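PDB 2F7L: Phosphoglucosamine/phosphogalactosamine mutase from Sulfolobus tokodaii, which interconverts the 6-phosphates and 1-phosphates of glucosamine and galactosamine, a magnesium-dependent step in making UDP-N-acetylglucosamine and UDP-N-acetylgalactosamine. Local coordinates for residues N37-V42 / E67-G72; G31-K36 / V108-G113; L26-G31 / L61-V66. All coordinates share one frame; numbering follows the deposited sequence.

Interaction 1 of 3, residues N37-V42 / E67-G72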
loop_
_atom_site.group_PDB
_atom_site.type_symbol
_atom_site.label_atom_id
_atom_site.label_comp_id
_atom_site.label_asym_id
_atom_site.label_seq_id
_atom_site.Cartn_x
_atom_site.Cartn_y
_atom_site.Cartn_z
ATOM N N ASN A 37 -3.514 2.492 -30.352
ATOM C CA ASN A 37 -4.415 1.339 -30.288
ATOM C C ASN A 37 -4.255 0.474 -29.054
ATOM O O ASN A 37 -4.729 -0.660 -29.029
ATOM C CB ASN A 37 -4.235 0.461 -31.504
ATOM C CG ASN A 37 -4.516 1.187 -32.766
ATOM O OD1 ASN A 37 -3.732 1.127 -33.715
ATOM N ND2 ASN A 37 -5.641 1.883 -32.805
ATOM N N SER A 38 -3.568 0.983 -28.041
ATOM C CA SER A 38 -3.421 0.208 -26.832
ATOM C C SER A 38 -4.715 0.392 -26.036
ATOM O O SER A 38 -5.335 1.477 -26.044
ATOM C CB SER A 38 -2.212 0.676 -26.030
ATOM O OG SER A 38 -2.332 2.037 -25.701
ATOM N N LYS A 39 -5.136 -0.679 -25.373
ATOM C CA LYS A 39 -6.363 -0.654 -24.595
ATOM C C LYS A 39 -6.042 -0.274 -23.173
ATOM O O LYS A 39 -5.399 -1.043 -22.465
ATOM C CB LYS A 39 -7.024 -2.028 -24.669
ATOM C CG LYS A 39 -7.564 -2.360 -26.045
ATOM C CD LYS A 39 -7.885 -3.819 -26.140
ATOM C CE LYS A 39 -8.751 -4.097 -27.344
ATOM N NZ LYS A 39 -8.238 -3.346 -28.519
ATOM N N ILE A 40 -6.487 0.914 -22.764
ATOM C CA ILE A 40 -6.182 1.418 -21.423
ATOM C C ILE A 40 -7.373 1.671 -20.541
ATOM O O ILE A 40 -8.277 2.410 -20.903
ATOM C CB ILE A 40 -5.355 2.742 -21.474
ATOM C CG1 ILE A 40 -4.043 2.538 -22.238
ATOM C CG2 ILE A 40 -5.059 3.214 -20.067
ATOM C CD1 ILE A 40 -3.140 1.500 -21.645
ATOM N N LEU A 41 -7.352 1.083 -19.357
ATOM C CA LEU A 41 -8.453 1.238 -18.414
ATOM C C LEU A 41 -8.208 2.437 -17.480
ATOM O O LEU A 41 -7.157 2.533 -16.849
ATOM C CB LEU A 41 -8.580 -0.047 -17.600
ATOM C CG LEU A 41 -9.891 -0.437 -16.916
ATOM C CD1 LEU A 41 -9.580 -0.878 -15.504
ATOM C CD2 LEU A 41 -10.878 0.710 -16.895
ATOM N N VAL A 42 -9.176 3.341 -17.387
ATOM C CA VAL A 42 -9.052 4.515 -16.522
ATOM C C VAL A 42 -10.043 4.443 -15.367
ATOM O O VAL A 42 -11.230 4.272 -15.590
ATOM C CB VAL A 42 -9.322 5.823 -17.301
ATOM C CG1 VAL A 42 -9.190 7.010 -16.376
ATOM C CG2 VAL A 42 -8.363 5.944 -18.480
ATOM N N GLU A 67 -7.081 3.545 -27.123
ATOM C CA GLU A 67 -8.481 3.116 -27.106
ATOM C C GLU A 67 -8.828 3.165 -25.622
ATOM O O GLU A 67 -8.436 2.277 -24.870
ATOM C CB GLU A 67 -8.630 1.678 -27.643
ATOM C CG GLU A 67 -10.059 1.370 -28.152
ATOM C CD GLU A 67 -10.473 -0.109 -28.041
ATOM O OE1 GLU A 67 -11.686 -0.392 -28.154
ATOM O OE2 GLU A 67 -9.602 -0.988 -27.847
ATOM N N VAL A 68 -9.552 4.195 -25.203
ATOM C CA VAL A 68 -9.881 4.394 -23.795
ATOM C C VAL A 68 -11.091 3.702 -23.151
ATOM O O VAL A 68 -12.180 3.703 -23.701
ATOM C CB VAL A 68 -10.039 5.900 -23.513
ATOM C CG1 VAL A 68 -10.290 6.127 -22.036
ATOM C CG2 VAL A 68 -8.810 6.650 -23.974
ATOM N N TYR A 69 -10.891 3.148 -21.958
ATOM C CA TYR A 69 -11.969 2.519 -21.190
ATOM C C TYR A 69 -12.128 3.148 -19.800
ATOM O O TYR A 69 -11.161 3.348 -19.064
ATOM C CB TYR A 69 -11.728 1.033 -21.004
ATOM C CG TYR A 69 -11.911 0.245 -22.256
ATOM C CD1 TYR A 69 -10.963 0.311 -23.274
ATOM C CD2 TYR A 69 -13.039 -0.558 -22.438
ATOM C CE1 TYR A 69 -11.127 -0.395 -24.436
ATOM C CE2 TYR A 69 -13.213 -1.273 -23.605
ATOM C CZ TYR A 69 -12.250 -1.189 -24.602
ATOM O OH TYR A 69 -12.373 -1.914 -25.766
ATOM N N ASP A 70 -13.375 3.412 -19.442
ATOM C CA ASP A 70 -13.731 4.018 -18.169
ATOM C C ASP A 70 -14.260 2.983 -17.155
ATOM O O ASP A 70 -15.318 2.379 -17.353
ATOM C CB ASP A 70 -14.813 5.057 -18.417
ATOM C CG ASP A 70 -14.834 6.139 -17.367
ATOM O OD1 ASP A 70 -14.913 5.821 -16.158
ATOM O OD2 ASP A 70 -14.784 7.322 -17.767
ATOM N N GLY A 71 -13.535 2.805 -16.058
ATOM C CA GLY A 71 -13.955 1.861 -15.048
ATOM C C GLY A 71 -14.542 2.518 -13.817
ATOM O O GLY A 71 -14.755 1.846 -12.821
ATOM N N GLY A 72 -14.821 3.815 -13.871
ATOM C CA GLY A 72 -15.381 4.503 -12.713
ATOM C C GLY A 72 -14.557 4.469 -11.427
ATOM O O GLY A 72 -13.328 4.338 -11.458
#

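Interaction 2 of 3, residues G31-K36 / V108-G113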
loop_
_atom_site.group_PDB
_atom_site.type_symbol
_atom_site.label_atom_id
_atom_site.label_comp_id
_atom_site.label_asym_id
_atom_site.label_seq_id
_atom_site.Cartn_x
_atom_site.Cartn_y
_atom_site.Cartn_z
ATOM N N GLY A 31 0.064 8.039 -22.829
ATOM C CA GLY A 31 -0.524 7.442 -24.001
ATOM C C GLY A 31 0.518 7.136 -25.059
ATOM O O GLY A 31 0.481 6.075 -25.708
ATOM N N THR A 32 1.449 8.059 -25.250
ATOM C CA THR A 32 2.472 7.834 -26.235
ATOM C C THR A 32 3.306 6.633 -25.791
ATOM O O THR A 32 3.738 5.826 -26.612
ATOM C CB THR A 32 3.362 9.063 -26.389
ATOM O OG1 THR A 32 2.596 10.137 -26.952
ATOM C CG2 THR A 32 4.529 8.746 -27.276
ATOM N N PHE A 33 3.515 6.515 -24.486
ATOM C CA PHE A 33 4.284 5.424 -23.904
ATOM C C PHE A 33 3.675 4.035 -24.148
ATOM O O PHE A 33 4.385 3.062 -24.397
ATOM C CB PHE A 33 4.402 5.662 -22.411
ATOM C CG PHE A 33 4.880 4.474 -21.648
ATOM C CD1 PHE A 33 6.226 4.125 -21.654
ATOM C CD2 PHE A 33 3.983 3.711 -20.892
ATOM C CE1 PHE A 33 6.682 3.039 -20.917
ATOM C CE2 PHE A 33 4.434 2.611 -20.144
ATOM C CZ PHE A 33 5.784 2.278 -20.160
ATOM N N PHE A 34 2.353 3.944 -24.047
ATOM C CA PHE A 34 1.658 2.676 -24.260
ATOM C C PHE A 34 1.500 2.386 -25.756
ATOM O O PHE A 34 1.357 1.237 -26.149
ATOM C CB PHE A 34 0.270 2.698 -23.603
ATOM C CG PHE A 34 0.276 2.456 -22.122
ATOM C CD1 PHE A 34 0.690 1.239 -21.603
ATOM C CD2 PHE A 34 -0.206 3.434 -21.239
ATOM C CE1 PHE A 34 0.622 0.977 -20.226
ATOM C CE2 PHE A 34 -0.280 3.193 -19.851
ATOM C CZ PHE A 34 0.136 1.952 -19.344
ATOM N N GLY A 35 1.505 3.418 -26.584
ATOM C CA GLY A 35 1.369 3.193 -28.008
ATOM C C GLY A 35 -0.031 3.353 -28.563
ATOM O O GLY A 35 -1.022 3.337 -27.821
ATOM N N LYS A 36 -0.120 3.514 -29.880
ATOM C CA LYS A 36 -1.409 3.686 -30.548
ATOM C C LYS A 36 -2.194 2.387 -30.498
ATOM O O LYS A 36 -1.607 1.315 -30.583
ATOM C CB LYS A 36 -1.202 4.100 -32.006
ATOM C CG LYS A 36 -0.466 5.405 -32.190
ATOM C CD LYS A 36 -0.149 5.628 -33.655
ATOM C CE LYS A 36 0.503 6.986 -33.889
ATOM N NZ LYS A 36 0.403 7.422 -35.327
ATOM N N VAL A 108 0.164 4.962 -12.734
ATOM C CA VAL A 108 0.033 4.300 -14.017
ATOM C C VAL A 108 0.445 2.852 -13.851
ATOM O O VAL A 108 1.556 2.556 -13.424
ATOM C CB VAL A 108 0.835 5.041 -15.161
ATOM C CG1 VAL A 108 1.534 6.256 -14.598
ATOM C CG2 VAL A 108 1.768 4.104 -15.875
ATOM N N VAL A 109 -0.495 1.957 -14.145
ATOM C CA VAL A 109 -0.249 0.536 -14.034
ATOM C C VAL A 109 0.024 -0.114 -15.375
ATOM O O VAL A 109 -0.723 0.055 -16.331
ATOM C CB VAL A 109 -1.419 -0.182 -13.326
ATOM C CG1 VAL A 109 -2.598 0.737 -13.227
ATOM C CG2 VAL A 109 -1.782 -1.457 -14.056
ATOM N N ASP A 110 1.120 -0.860 -15.424
ATOM C CA ASP A 110 1.540 -1.560 -16.630
ATOM C C ASP A 110 0.761 -2.842 -16.926
ATOM O O ASP A 110 -0.126 -3.248 -16.177
ATOM C CB ASP A 110 3.034 -1.883 -16.558
ATOM C CG ASP A 110 3.580 -2.378 -17.876
ATOM O OD1 ASP A 110 3.680 -1.583 -18.822
ATOM O OD2 ASP A 110 3.899 -3.579 -17.972
ATOM N N LYS A 111 1.122 -3.457 -18.047
ATOM C CA LYS A 111 0.514 -4.683 -18.581
ATOM C C LYS A 111 0.279 -5.801 -17.575
ATOM O O LYS A 111 -0.695 -6.530 -17.681
ATOM C CB LYS A 111 1.396 -5.189 -19.723
ATOM C CG LYS A 111 0.891 -6.383 -20.478
ATOM C CD LYS A 111 1.677 -6.606 -21.799
ATOM C CE LYS A 111 3.054 -7.282 -21.619
ATOM N NZ LYS A 111 4.094 -6.437 -20.985
ATOM N N ASP A 112 1.173 -5.920 -16.597
ATOM C CA ASP A 112 1.109 -6.962 -15.571
ATOM C C ASP A 112 0.206 -6.701 -14.353
ATOM O O ASP A 112 0.036 -7.580 -13.516
ATOM C CB ASP A 112 2.545 -7.313 -15.113
ATOM C CG ASP A 112 3.351 -6.088 -14.624
ATOM O OD1 ASP A 112 4.578 -6.243 -14.368
ATOM O OD2 ASP A 112 2.768 -4.981 -14.485
ATOM N N GLY A 113 -0.373 -5.508 -14.251
ATOM C CA GLY A 113 -1.252 -5.211 -13.134
ATOM C C GLY A 113 -0.555 -4.469 -12.014
ATOM O O GLY A 113 -1.181 -4.030 -11.053
#

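Interaction 3 of 3, residues L26-G31 / L61-V66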
loop_
_atom_site.group_PDB
_atom_site.type_symbol
_atom_site.label_atom_id
_atom_site.label_comp_id
_atom_site.label_asym_id
_atom_site.label_seq_id
_atom_site.Cartn_x
_atom_site.Cartn_y
_atom_site.Cartn_z
ATOM N N LEU A 26 0.798 15.024 -19.093
ATOM C CA LEU A 26 1.191 13.749 -18.524
ATOM C C LEU A 26 0.438 12.597 -19.218
ATOM O O LEU A 26 0.953 11.490 -19.311
ATOM C CB LEU A 26 0.904 13.771 -17.021
ATOM C CG LEU A 26 1.583 12.785 -16.059
ATOM C CD1 LEU A 26 0.566 11.800 -15.551
ATOM C CD2 LEU A 26 2.746 12.063 -16.740
ATOM N N SER A 27 -0.763 12.887 -19.728
ATOM C CA SER A 27 -1.625 11.928 -20.426
ATOM C C SER A 27 -1.225 11.616 -21.859
ATOM O O SER A 27 -1.502 10.526 -22.352
ATOM C CB SER A 27 -3.057 12.443 -20.460
ATOM O OG SER A 27 -3.606 12.434 -19.162
ATOM N N LYS A 28 -0.636 12.597 -22.544
ATOM C CA LYS A 28 -0.184 12.406 -23.917
ATOM C C LYS A 28 1.079 11.550 -23.798
ATOM O O LYS A 28 1.370 10.700 -24.650
ATOM C CB LYS A 28 0.218 13.734 -24.568
ATOM C CG LYS A 28 -0.653 14.932 -24.294
ATOM C CD LYS A 28 -1.659 15.154 -25.386
ATOM C CE LYS A 28 -1.712 16.614 -25.773
ATOM N NZ LYS A 28 -0.565 17.037 -26.611
ATOM N N ALA A 29 1.839 11.811 -22.737
ATOM C CA ALA A 29 3.073 11.083 -22.486
ATOM C C ALA A 29 2.754 9.629 -22.169
ATOM O O ALA A 29 3.325 8.729 -22.772
ATOM C CB ALA A 29 3.842 11.729 -21.327
ATOM N N ILE A 30 1.829 9.409 -21.234
ATOM C CA ILE A 30 1.446 8.056 -20.852
ATOM C C ILE A 30 0.884 7.336 -22.060
ATOM O O ILE A 30 1.204 6.174 -22.305
ATOM C CB ILE A 30 0.390 8.055 -19.721
ATOM C CG1 ILE A 30 1.024 8.568 -18.420
ATOM C CG2 ILE A 30 -0.146 6.639 -19.500
ATOM C CD1 ILE A 30 0.012 8.962 -17.333
ATOM N N GLY A 31 0.064 8.039 -22.829
ATOM C CA GLY A 31 -0.524 7.442 -24.001
ATOM C C GLY A 31 0.518 7.136 -25.059
ATOM O O GLY A 31 0.481 6.075 -25.708
ATOM N N LEU A 61 -5.544 10.861 -23.620
ATOM C CA LEU A 61 -5.233 9.578 -24.239
ATOM C C LEU A 61 -5.808 9.448 -25.676
ATOM O O LEU A 61 -5.218 8.791 -26.546
ATOM C CB LEU A 61 -5.739 8.457 -23.332
ATOM C CG LEU A 61 -5.084 8.380 -21.940
ATOM C CD1 LEU A 61 -5.917 7.510 -20.975
ATOM C CD2 LEU A 61 -3.649 7.843 -22.094
ATOM N N LEU A 62 -6.957 10.068 -25.939
ATOM C CA LEU A 62 -7.521 9.997 -27.284
ATOM C C LEU A 62 -6.580 10.752 -28.242
ATOM O O LEU A 62 -6.214 10.239 -29.301
ATOM C CB LEU A 62 -8.948 10.581 -27.310
ATOM C CG LEU A 62 -10.007 9.811 -26.493
ATOM C CD1 LEU A 62 -11.301 10.578 -26.452
ATOM C CD2 LEU A 62 -10.243 8.421 -27.073
ATOM N N SER A 63 -6.144 11.945 -27.855
ATOM C CA SER A 63 -5.246 12.725 -28.712
ATOM C C SER A 63 -4.041 11.913 -29.188
ATOM O O SER A 63 -3.432 12.225 -30.215
ATOM C CB SER A 63 -4.764 13.998 -27.993
ATOM O OG SER A 63 -3.904 13.699 -26.897
ATOM N N VAL A 64 -3.685 10.872 -28.457
ATOM C CA VAL A 64 -2.554 10.089 -28.894
ATOM C C VAL A 64 -2.923 8.675 -29.354
ATOM O O VAL A 64 -2.090 7.743 -29.324
ATOM C CB VAL A 64 -1.469 10.067 -27.817
ATOM C CG1 VAL A 64 -0.894 11.462 -27.685
ATOM C CG2 VAL A 64 -2.041 9.604 -26.482
ATOM N N GLY A 65 -4.182 8.528 -29.787
ATOM C CA GLY A 65 -4.670 7.263 -30.317
ATOM C C GLY A 65 -4.866 6.074 -29.400
ATOM O O GLY A 65 -4.829 4.938 -29.850
ATOM N N VAL A 66 -5.087 6.307 -28.118
ATOM C CA VAL A 66 -5.292 5.189 -27.212
ATOM C C VAL A 66 -6.766 4.832 -27.239
ATOM O O VAL A 66 -7.606 5.710 -27.396
ATOM C CB VAL A 66 -4.871 5.567 -25.775
ATOM C CG1 VAL A 66 -5.375 4.538 -24.801
ATOM C CG2 VAL A 66 -3.339 5.715 -25.691
#

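Interaction 1 of 3, residues N37-V42 / E67-G72
The strands 39-42 and 67-72 are the two parallel strands of a beta-alpha-beta unit, with K39 facing E67, I40 facing V68, L41 facing Y69 and V42 facing D70. The short axes are inclined at 25°. Bonding follows the parallel scheme, in which alternate residues of one strand use both backbone groups toward this neighbour. I40 receives Y69 N on its O at 2.9 Å and gives its N to E67 O at 3.2 Å. V42 repeats this two residues on, its N bonding to Y69 O and its O accepting from G71 N at 2.8 Å. At the N-terminal end of the pair, E67 N meets S38 O at 2.9 Å. L41 sends its backbone bonds the other way, to G90 and V92.

The two faces differ in chemistry. On one, K39 and E67 run side by side, and the bend at the end of the lysine chain (chi4 44°) turns NZ back so that it meets E67 OE2 at 2.8 Å, nearly along the C-O axis, in a salt bridge. The same OE2 lies in the plane of the Y69 ring, at its edge, while E67 OE1 pairs with K146. L41 CD2 comes up against the neighbouring backbone, 3.4 Å from Y69 O. I40, V42 and V68 make the opposite face largely apolar, with D70 as its acidic member: V42 CG2 touches V68 CG1 at 4.0 Å, and L61 of helix 50-63 packs on both valines. D70 OD1 accepts from G72 N at 3.0 Å, an Asx turn near the C-terminal end of the strand. Two adjacent parallel strands joined through helix 50-63, which packs on the V42 and V68 face, form a beta-alpha-beta crossover in the alpha/beta/alpha domain I.

Interaction 2 of 3, residues G31-K36 / V108-G113
F34, at the C-terminal end of helix 20-34, meets the end of strand 103-109 with the far tip of its ring and so joins these two elements of domain I. The closer part of the contact gathers at CZ, which approaches V109 O at 3.7 Å; this oxygen lies at the ring edge, near its plane. CZ is also 4.4 Å from V108 CG2. F34 CG lies beside the backbone N (chi1 -80°). F33 backs one face of the ring, its CD2 4.0 Å above the centre, but F34 alone meets V108 and V109.

Toward D110 the fit slackens. D110 OD1 stands obliquely to both rings, 4.2 Å from F34 CE1 and 4.5 Å from F33 CE2, and makes a long, weak ion pair with K120. F33 also packs on helix 118-130. Past D110 a type I turn to G113 leads the chain away, with K111 exposed to solvent. The V109 side chain lies about 9 Å from that of D243, probably a magnesium ligand.

The segments thus meet through van der Waals contact and a probably weak C-H to oxygen attraction at V109 O, the carboxylate being merely near, with no hydrogen bond or salt bridge between them.

Interaction 3 of 3, residues L26-G31 / L61-V66
This is a helix-to-helix contact on one side of the domain I sheet, where G31 of helix 20-34 receives side chains from the C-terminal end of helix 50-63 and the turn after it. Three methyl groups converge on the glycine: L61 CD2 at 3.7 Å from G31 CA, V64 CG2 at 3.6 Å and V66 CG2 at 3.7 Å. The bare backbone at G31 is what lets them lie directly against the helix.

One turn earlier, L61 CD2 also rests 3.4 Å from S27 O, an oxygen already bonded to G31 N within its own helix. V64 divides its methyls. With CG1 beside the backbone N (chi1 -67°), that branch lies against K28, 4.0 Å from its CB, leaving CG2 for the glycine. The bent aliphatic chain of K28 passes beside S63, whose OG is engaged with G60 O.

The turn that presents V64 and V66 is itself well defined. L61 O accepts from V64 N and V66 N, which arrive from opposite faces of its carbonyl plane, and G65 N bonds to L62 O at 2.7 Å. L61 and V66 also touch V42 and I40 of the sheet beneath. The bonds V66 N to L61 O and G65 N to L62 O, with G65 as the C-prime residue at positive phi, make the Schellman motif that ends helix 50-63; V64 and V66, beside G65, help carry the contact.

In the fold
The three contacts show how one alpha/beta domain divides its chemistry by structural element: backbone bonds within the sheet, side-chain packing where helix 20-34 meets strand 103-109 and helix 50-63. Interaction 1, partly buried, rests on directional bonds, with an ion pair on its more exposed face. Interactions 2 and 3 are buried and share helix 20-34; both segments include G31, which is in contact only in interaction 3. A phenyl edge marks the former and aliphatic methyls the latter. I40 of interaction 1 links all three, its CD1 3.5 Å from F34 CD2 and its CG1 3.5 Å from V66 CG1. N37 N and G65 O, 2.8 Å apart, probably hydrogen-bond.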